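Local coordinates for serpin (Taeniopygia guttata, PDB 5HGC), which probably inhibits serine proteases and binds the steroid cortisol, at residues 165-179 / 312-326. Residues are numbered along the deposited sequence; the frame is centred on the assembly and turned at random.
Sequences TVMLLASFVYFKGSW and LKVSKVVHKASLDVD. Unlike the reference sequence in segment 165-179: Ser178 (reference Asn).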
loop_
_atom_site.group_PDB
_atom_site.type_symbol
_atom_site.label_atom_id
_atom_site.label_comp_id
_atom_site.label_asym_id
_atom_site.label_seq_id
_atom_site.Cartn_x
_atom_site.Cartn_y
_atom_site.Cartn_z
ATOM N N THR A 165 -2.726 -15.324 21.836
ATOM C CA THR A 165 -1.984 -14.880 20.654
ATOM C C THR A 165 -0.568 -15.350 20.821
ATOM O O THR A 165 0.052 -15.169 21.847
ATOM C CB THR A 165 -2.020 -13.352 20.499
ATOM O OG1 THR A 165 -3.375 -12.935 20.339
ATOM C CG2 THR A 165 -1.250 -12.893 19.284
ATOM N N VAL A 166 -0.070 -15.996 19.798
ATOM C CA VAL A 166 1.313 -16.405 19.814
ATOM C C VAL A 166 2.158 -15.229 19.266
ATOM O O VAL A 166 3.055 -14.730 19.952
ATOM C CB VAL A 166 1.446 -17.733 19.047
ATOM C CG1 VAL A 166 2.887 -18.103 18.818
ATOM C CG2 VAL A 166 0.778 -18.860 19.836
ATOM N N MET A 167 1.823 -14.766 18.049
ATOM C CA MET A 167 2.532 -13.655 17.371
ATOM C C MET A 167 1.573 -12.795 16.552
ATOM O O MET A 167 0.747 -13.311 15.781
ATOM C CB MET A 167 3.657 -14.205 16.487
ATOM C CG MET A 167 4.241 -13.192 15.537
ATOM S SD MET A 167 5.766 -13.749 14.773
ATOM C CE MET A 167 5.190 -15.105 13.777
ATOM N N LEU A 168 1.666 -11.497 16.782
ATOM C CA LEU A 168 1.063 -10.470 15.982
ATOM C C LEU A 168 2.115 -9.875 15.012
ATOM O O LEU A 168 3.131 -9.338 15.443
ATOM C CB LEU A 168 0.524 -9.376 16.921
ATOM C CG LEU A 168 -0.018 -8.127 16.210
ATOM C CD1 LEU A 168 -1.215 -8.467 15.317
ATOM C CD2 LEU A 168 -0.392 -7.007 17.156
ATOM N N LEU A 169 1.892 -9.979 13.706
ATOM C CA LEU A 169 2.724 -9.236 12.716
ATOM C C LEU A 169 2.003 -7.964 12.386
ATOM O O LEU A 169 0.888 -8.015 11.880
ATOM C CB LEU A 169 2.950 -10.062 11.454
ATOM C CG LEU A 169 3.727 -9.451 10.285
ATOM C CD1 LEU A 169 5.169 -9.075 10.607
ATOM C CD2 LEU A 169 3.693 -10.480 9.164
ATOM N N ALA A 170 2.600 -6.830 12.722
ATOM C CA ALA A 170 2.035 -5.522 12.359
ATOM C C ALA A 170 2.800 -4.840 11.157
ATOM O O ALA A 170 4.037 -4.684 11.229
ATOM C CB ALA A 170 2.040 -4.602 13.563
ATOM N N SER A 171 2.097 -4.463 10.060
ATOM C CA SER A 171 2.678 -3.448 9.151
ATOM C C SER A 171 1.794 -2.237 9.048
ATOM O O SER A 171 0.558 -2.334 8.934
ATOM C CB SER A 171 3.088 -3.963 7.775
ATOM O OG SER A 171 1.911 -4.279 7.070
ATOM N N PHE A 172 2.440 -1.079 9.102
ATOM C CA PHE A 172 1.706 0.134 9.051
ATOM C C PHE A 172 2.519 1.190 8.338
ATOM O O PHE A 172 3.737 1.127 8.299
ATOM C CB PHE A 172 1.294 0.560 10.452
ATOM C CG PHE A 172 2.425 0.577 11.434
ATOM C CD1 PHE A 172 2.922 -0.629 11.995
ATOM C CD2 PHE A 172 3.006 1.795 11.832
ATOM C CE1 PHE A 172 3.981 -0.594 12.915
ATOM C CE2 PHE A 172 4.057 1.817 12.771
ATOM C CZ PHE A 172 4.543 0.633 13.303
ATOM N N VAL A 173 1.827 2.177 7.794
ATOM C CA VAL A 173 2.464 3.206 6.934
ATOM C C VAL A 173 1.487 4.340 6.766
ATOM O O VAL A 173 0.309 4.099 6.502
ATOM C CB VAL A 173 2.934 2.640 5.566
ATOM C CG1 VAL A 173 1.794 1.916 4.869
ATOM C CG2 VAL A 173 3.561 3.733 4.738
ATOM N N TYR A 174 1.985 5.550 6.999
ATOM C CA TYR A 174 1.261 6.794 6.749
ATOM C C TYR A 174 2.023 7.549 5.627
ATOM O O TYR A 174 3.273 7.541 5.595
ATOM C CB TYR A 174 1.172 7.685 8.012
ATOM C CG TYR A 174 0.757 9.128 7.703
ATOM C CD1 TYR A 174 -0.618 9.503 7.641
ATOM C CD2 TYR A 174 1.730 10.135 7.434
ATOM C CE1 TYR A 174 -0.999 10.834 7.386
ATOM C CE2 TYR A 174 1.347 11.458 7.130
ATOM C CZ TYR A 174 -0.002 11.788 7.106
ATOM O OH TYR A 174 -0.356 13.074 6.825
ATOM N N PHE A 175 1.272 8.212 4.733
ATOM C CA PHE A 175 1.884 9.035 3.718
ATOM C C PHE A 175 1.034 10.269 3.473
ATOM O O PHE A 175 -0.210 10.229 3.542
ATOM C CB PHE A 175 2.102 8.200 2.428
ATOM C CG PHE A 175 2.784 8.950 1.286
ATOM C CD1 PHE A 175 4.173 9.239 1.322
ATOM C CD2 PHE A 175 2.048 9.383 0.173
ATOM C CE1 PHE A 175 4.803 9.935 0.271
ATOM C CE2 PHE A 175 2.678 10.079 -0.875
ATOM C CZ PHE A 175 4.062 10.361 -0.830
ATOM N N LYS A 176 1.714 11.373 3.202
ATOM C CA LYS A 176 1.117 12.577 2.602
ATOM C C LYS A 176 2.123 13.112 1.602
ATOM O O LYS A 176 3.313 13.399 1.922
ATOM C CB LYS A 176 0.783 13.624 3.652
ATOM C CG LYS A 176 0.336 14.970 3.097
ATOM C CD LYS A 176 -0.504 15.728 4.130
ATOM C CE LYS A 176 -0.944 17.059 3.581
ATOM N NZ LYS A 176 -1.357 18.052 4.598
ATOM N N GLY A 177 1.693 13.213 0.362
ATOM C CA GLY A 177 2.648 13.653 -0.611
ATOM C C GLY A 177 2.624 15.160 -0.716
ATOM O O GLY A 177 1.598 15.805 -0.444
ATOM N N SER A 178 3.737 15.726 -1.145
ATOM C CA SER A 178 3.673 17.073 -1.663
ATOM C C SER A 178 3.506 17.083 -3.217
ATOM O O SER A 178 4.313 16.466 -3.951
ATOM C CB SER A 178 4.911 17.843 -1.231
ATOM O OG SER A 178 4.758 19.196 -1.566
ATOM N N TRP A 179 2.483 17.791 -3.695
ATOM C CA TRP A 179 2.175 17.833 -5.124
ATOM C C TRP A 179 3.217 18.572 -5.958
ATOM O O TRP A 179 3.565 19.705 -5.614
ATOM C CB TRP A 179 0.813 18.496 -5.358
ATOM C CG TRP A 179 -0.335 17.657 -4.954
ATOM C CD1 TRP A 179 -1.362 18.033 -4.107
ATOM C CD2 TRP A 179 -0.623 16.306 -5.378
ATOM N NE1 TRP A 179 -2.235 16.970 -3.961
ATOM C CE2 TRP A 179 -1.814 15.910 -4.734
ATOM C CE3 TRP A 179 0.034 15.377 -6.205
ATOM C CZ2 TRP A 179 -2.393 14.621 -4.915
ATOM C CZ3 TRP A 179 -0.557 14.084 -6.392
ATOM C CH2 TRP A 179 -1.745 13.725 -5.738
ATOM N N LEU A 312 6.023 -21.994 16.619
ATOM C CA LEU A 312 5.476 -20.645 16.387
ATOM C C LEU A 312 4.596 -20.642 15.154
ATOM O O LEU A 312 4.793 -21.439 14.253
ATOM C CB LEU A 312 6.614 -19.611 16.278
ATOM C CG LEU A 312 6.275 -18.170 15.878
ATOM C CD1 LEU A 312 5.625 -17.333 16.979
ATOM C CD2 LEU A 312 7.505 -17.464 15.423
ATOM N N LYS A 313 3.613 -19.756 15.121
ATOM C CA LYS A 313 2.773 -19.554 13.941
ATOM C C LYS A 313 2.272 -18.124 14.023
ATOM O O LYS A 313 2.332 -17.486 15.092
ATOM C CB LYS A 313 1.577 -20.528 13.932
ATOM C CG LYS A 313 0.507 -20.166 14.971
ATOM C CD LYS A 313 -0.629 -21.173 14.963
ATOM C CE LYS A 313 -1.502 -20.955 16.198
ATOM N NZ LYS A 313 -2.205 -22.209 16.590
ATOM N N VAL A 314 1.758 -17.603 12.917
ATOM C CA VAL A 314 1.325 -16.216 12.924
ATOM C C VAL A 314 -0.104 -16.253 13.351
ATOM O O VAL A 314 -0.908 -16.823 12.652
ATOM C CB VAL A 314 1.525 -15.545 11.540
ATOM C CG1 VAL A 314 1.077 -14.092 11.547
ATOM C CG2 VAL A 314 2.987 -15.655 11.150
ATOM N N SER A 315 -0.408 -15.669 14.503
ATOM C CA SER A 315 -1.782 -15.662 15.011
ATOM C C SER A 315 -2.641 -14.633 14.260
ATOM O O SER A 315 -3.766 -14.902 13.906
ATOM C CB SER A 315 -1.845 -15.390 16.532
ATOM O OG SER A 315 -1.184 -16.384 17.277
ATOM N N LYS A 316 -2.074 -13.463 14.012
ATOM C CA LYS A 316 -2.799 -12.310 13.537
ATOM C C LYS A 316 -1.736 -11.463 12.805
ATOM O O LYS A 316 -0.605 -11.329 13.300
ATOM C CB LYS A 316 -3.362 -11.584 14.741
ATOM C CG LYS A 316 -4.853 -11.350 14.676
ATOM C CD LYS A 316 -5.268 -10.036 15.382
ATOM C CE LYS A 316 -6.782 -9.769 15.277
ATOM N NZ LYS A 316 -7.204 -8.393 15.622
ATOM N N VAL A 317 -2.071 -10.990 11.595
ATOM C CA VAL A 317 -1.321 -9.948 10.867
ATOM C C VAL A 317 -2.269 -8.837 10.571
ATOM O O VAL A 317 -3.247 -9.031 9.862
ATOM C CB VAL A 317 -0.586 -10.439 9.610
ATOM C CG1 VAL A 317 -1.397 -11.438 8.804
ATOM C CG2 VAL A 317 -0.090 -9.273 8.742
ATOM N N VAL A 318 -2.017 -7.694 11.199
ATOM C CA VAL A 318 -2.753 -6.450 10.970
ATOM C C VAL A 318 -1.949 -5.523 10.082
ATOM O O VAL A 318 -0.771 -5.286 10.358
ATOM C CB VAL A 318 -3.100 -5.729 12.273
ATOM C CG1 VAL A 318 -4.029 -4.554 11.978
ATOM C CG2 VAL A 318 -3.845 -6.712 13.167
ATOM N N HIS A 319 -2.582 -5.038 9.007
ATOM C CA HIS A 319 -2.015 -4.015 8.133
ATOM C C HIS A 319 -2.825 -2.733 8.182
ATOM O O HIS A 319 -4.035 -2.785 8.001
ATOM C CB HIS A 319 -1.950 -4.508 6.713
ATOM C CG HIS A 319 -1.504 -3.455 5.753
ATOM N ND1 HIS A 319 -0.202 -2.999 5.700
ATOM C CD2 HIS A 319 -2.199 -2.729 4.843
ATOM C CE1 HIS A 319 -0.113 -2.055 4.777
ATOM N NE2 HIS A 319 -1.310 -1.877 4.240
ATOM N N LYS A 320 -2.202 -1.589 8.454
ATOM C CA LYS A 320 -2.950 -0.323 8.406
ATOM C C LYS A 320 -2.200 0.695 7.540
ATOM O O LYS A 320 -1.016 0.989 7.797
ATOM C CB LYS A 320 -3.256 0.237 9.809
ATOM C CG LYS A 320 -4.301 1.358 9.876
ATOM C CD LYS A 320 -4.711 1.624 11.317
ATOM C CE LYS A 320 -6.002 2.450 11.493
ATOM N NZ LYS A 320 -5.885 3.952 11.605
ATOM N N ALA A 321 -2.874 1.199 6.499
ATOM C CA ALA A 321 -2.295 2.236 5.632
ATOM C C ALA A 321 -3.115 3.496 5.766
ATOM O O ALA A 321 -4.322 3.456 5.883
ATOM C CB ALA A 321 -2.226 1.806 4.179
ATOM N N SER A 322 -2.452 4.630 5.710
ATOM C CA SER A 322 -3.114 5.860 5.941
ATOM C C SER A 322 -2.535 6.961 5.043
ATOM O O SER A 322 -1.310 7.071 4.833
ATOM C CB SER A 322 -2.962 6.159 7.411
ATOM O OG SER A 322 -3.742 7.238 7.735
ATOM N N LEU A 323 -3.412 7.798 4.528
ATOM C CA LEU A 323 -3.030 8.763 3.494
ATOM C C LEU A 323 -3.797 10.039 3.674
ATOM O O LEU A 323 -5.008 10.022 3.854
ATOM C CB LEU A 323 -3.342 8.173 2.106
ATOM C CG LEU A 323 -3.281 9.117 0.882
ATOM C CD1 LEU A 323 -1.823 9.473 0.524
ATOM C CD2 LEU A 323 -4.043 8.559 -0.335
ATOM N N ASP A 324 -3.121 11.150 3.616
ATOM C CA ASP A 324 -3.846 12.389 3.436
ATOM C C ASP A 324 -3.575 12.977 2.049
ATOM O O ASP A 324 -2.410 12.913 1.507
ATOM C CB ASP A 324 -3.439 13.430 4.483
ATOM C CG ASP A 324 -3.846 13.043 5.868
ATOM O OD1 ASP A 324 -4.967 12.518 6.034
ATOM O OD2 ASP A 324 -3.026 13.252 6.788
ATOM N N VAL A 325 -4.643 13.571 1.499
ATOM C CA VAL A 325 -4.590 14.299 0.237
ATOM C C VAL A 325 -5.160 15.681 0.431
ATOM O O VAL A 325 -6.333 15.853 0.877
ATOM C CB VAL A 325 -5.426 13.568 -0.829
ATOM C CG1 VAL A 325 -5.465 14.361 -2.152
ATOM C CG2 VAL A 325 -4.879 12.158 -1.024
ATOM N N ASP A 326 -4.353 16.671 0.073
ATOM C CA ASP A 326 -4.835 18.028 0.059
ATOM C C ASP A 326 -4.130 18.895 -1.014
ATOM O O ASP A 326 -3.433 18.336 -1.871
ATOM C CB ASP A 326 -4.843 18.608 1.497
ATOM C CG ASP A 326 -3.453 19.048 2.013
ATOM O OD1 ASP A 326 -2.436 19.133 1.269
ATOM O OD2 ASP A 326 -3.405 19.328 3.230
HETATM O O HOH W 1 -0.794 12.972 -0.763
#
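Ser171 and His319 face each other across two parallel strands, OG 2.8 Å from ND1 in the plane of the imidazole, at its edge. The far nitrogen, His319 NE2, is hydrogen-bonded to Ser38 N, which leaves the ring little freedom to turn. Along the same face Leu169 and Val317 lie side by side, CD2 4.0 Å from CG2, and Phe175 CD2 meets Leu323 CD1 at the ring edge; helix 39-52 covers the Leu169, Val317 and His319 end of this buried side. Between the strands runs a regular parallel ladder, from Leu169 N to Lys316 O through Asp324 N to Phe175 O.

The face of Leu168 and Phe172 packs on helix 135-149 and loosens toward the C-terminal ends of the strands. CG anti to the backbone N (chi1 165°) carries the Tyr174 ring alongside Ser322, whose OG lies at the ring edge, to Asp324, whose OD2 takes the phenol OH at 2.7 Å on its anti side, ring and carboxylate planes 71° apart; OD1 is hydrogen-bonded to Ser277 OG. A phenylalanine at Tyr174 would probably leave OD2 without this donor and the ring less firmly held. Beyond it the extended, exposed Lys176 sends NZ above the Asp326 carboxylate plane, a 2.8 Å salt bridge to OD2, and a water links Gly177 N to Asp324 O. Flanked by strands 100-106 and 265-283, this pair forms the middle of the serpin's central beta-sheet A, strands s3A and s5A adjoining as in the native, uninserted fold.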